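Metallopeptidase containing co-catalytic metalloactive site (Shewanella denitrificans OS217, PDB 3B2Y) is a probable zinc-dependent metallopeptidase of the M14 family, thought to act as a carboxypeptidase or on ester bonds, and carries a nickel ion in this crystal. Local coordinates at residues R91-P95 with A96-R100. Numbering follows the deposited sequence.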
# COMPACT_ATOMS: atom_id res chain seq x y z
N ARG A 91 8.79 -4.35 -11.50
CA ARG A 91 9.70 -4.31 -12.65
C ARG A 91 11.15 -4.55 -12.24
O ARG A 91 11.90 -5.10 -13.04
CB ARG A 91 9.55 -3.00 -13.45
CG ARG A 91 8.24 -2.89 -14.19
CD ARG A 91 8.33 -2.03 -15.42
NE ARG A 91 7.02 -1.95 -16.05
CZ ARG A 91 6.62 -1.00 -16.90
NH1 ARG A 91 7.42 0.01 -17.24
NH2 ARG A 91 5.39 -1.05 -17.40
N GLY A 92 11.54 -4.17 -11.02
CA GLY A 92 12.92 -4.29 -10.55
C GLY A 92 13.31 -5.65 -9.98
O GLY A 92 14.49 -5.96 -9.87
N LEU A 93 12.32 -6.49 -9.70
CA LEU A 93 12.50 -7.76 -8.99
C LEU A 93 12.83 -8.90 -9.95
O LEU A 93 12.37 -8.89 -11.07
CB LEU A 93 11.17 -8.14 -8.34
CG LEU A 93 10.67 -7.26 -7.20
CD1 LEU A 93 9.45 -7.88 -6.52
CD2 LEU A 93 11.79 -7.01 -6.21
N GLN A 94 13.50 -9.93 -9.44
CA GLN A 94 13.64 -11.21 -10.11
C GLN A 94 12.97 -12.30 -9.29
O GLN A 94 12.79 -12.17 -8.06
CB GLN A 94 15.14 -11.52 -10.33
CG GLN A 94 15.85 -10.65 -11.42
CD GLN A 94 15.18 -10.76 -12.81
OE1 GLN A 94 14.82 -11.85 -13.25
NE2 GLN A 94 15.04 -9.63 -13.50
N PRO A 95 12.63 -13.42 -9.91
CA PRO A 95 12.06 -14.51 -9.13
C PRO A 95 12.86 -14.99 -7.92
O PRO A 95 12.25 -15.51 -6.99
CB PRO A 95 11.92 -15.62 -10.15
CG PRO A 95 11.77 -14.93 -11.44
CD PRO A 95 12.70 -13.77 -11.34
N ALA A 96 14.19 -14.85 -7.91
CA ALA A 96 15.00 -15.22 -6.74
C ALA A 96 14.54 -14.60 -5.40
O ALA A 96 14.83 -15.18 -4.35
CB ALA A 96 16.49 -14.88 -6.96
N LEU A 97 13.93 -13.43 -5.45
CA LEU A 97 13.41 -12.78 -4.23
C LEU A 97 12.51 -13.79 -3.51
O LEU A 97 12.64 -14.03 -2.32
CB LEU A 97 12.67 -11.50 -4.54
CG LEU A 97 11.88 -10.97 -3.33
CD1 LEU A 97 12.83 -10.72 -2.11
CD2 LEU A 97 11.03 -9.78 -3.68
N PHE A 98 11.69 -14.50 -4.27
CA PHE A 98 10.71 -15.39 -3.65
C PHE A 98 11.29 -16.61 -2.98
O PHE A 98 10.59 -17.28 -2.22
CB PHE A 98 9.60 -15.70 -4.64
CG PHE A 98 9.06 -14.48 -5.28
CD1 PHE A 98 8.54 -13.46 -4.51
CD2 PHE A 98 9.12 -14.28 -6.63
CE1 PHE A 98 8.06 -12.29 -5.09
CE2 PHE A 98 8.64 -13.12 -7.20
CZ PHE A 98 8.14 -12.12 -6.42
N GLU A 99 12.58 -16.89 -3.19
CA GLU A 99 13.26 -17.96 -2.43
C GLU A 99 13.53 -17.61 -0.99
O GLU A 99 13.83 -18.49 -0.20
CB GLU A 99 14.59 -18.33 -3.08
CG GLU A 99 14.40 -18.82 -4.51
CD GLU A 99 15.70 -19.23 -5.19
OE1 GLU A 99 16.70 -19.50 -4.49
OE2 GLU A 99 15.71 -19.26 -6.44
N ARG A 100 13.47 -16.32 -0.63
CA ARG A 100 13.72 -15.96 0.75
C ARG A 100 12.54 -15.36 1.47
O ARG A 100 12.62 -15.16 2.68
CB ARG A 100 14.98 -15.10 0.88
CG ARG A 100 14.86 -13.66 0.61
CD ARG A 100 16.17 -12.99 1.07
NE ARG A 100 16.02 -11.55 0.94
CZ ARG A 100 16.07 -10.89 -0.21
NH1 ARG A 100 16.39 -11.52 -1.34
NH2 ARG A 100 15.89 -9.58 -0.23
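Phe98 folds back against the turn that starts at Gln94. Its CB starts 3.5 Å from Pro95 O, CG stays beside the same oxygen, and CD2 comes closest to it, at 3.4 Å. One atom further, CE2 lies near Pro95 CA, and CZ ends 4.4 Å from Leu93 CD1. A chi1 of -50° sets CG beside the backbone N, which turns the ring back toward Pro95. Leu97 takes the other course: CG lies anti to the backbone N (chi1 168°), and CD2 rests 3.8 Å from both Leu93 CD1 and Leu93 CD2. Ile268 of helix 253-271 also packs on Leu97. Cut back to an alanine, Phe98 would probably leave Pro95 O and CA without the ring that lies against them and cost Leu41 and Leu103 an apolar neighbour. Leu97 N donates to Gln94 O (3.1 Å) and Phe98 N to Pro95 O (3.0 Å), each donor standing well above the carbonyl plane. These i to i+3 bonds, continued by Glu99 N to Ala96 O and Arg100 N to Leu97 O, are typical of a short run of 3-10-type turns, here in the surface connection from helix 81-92 to the edge strand 102-106 of the mixed sheet.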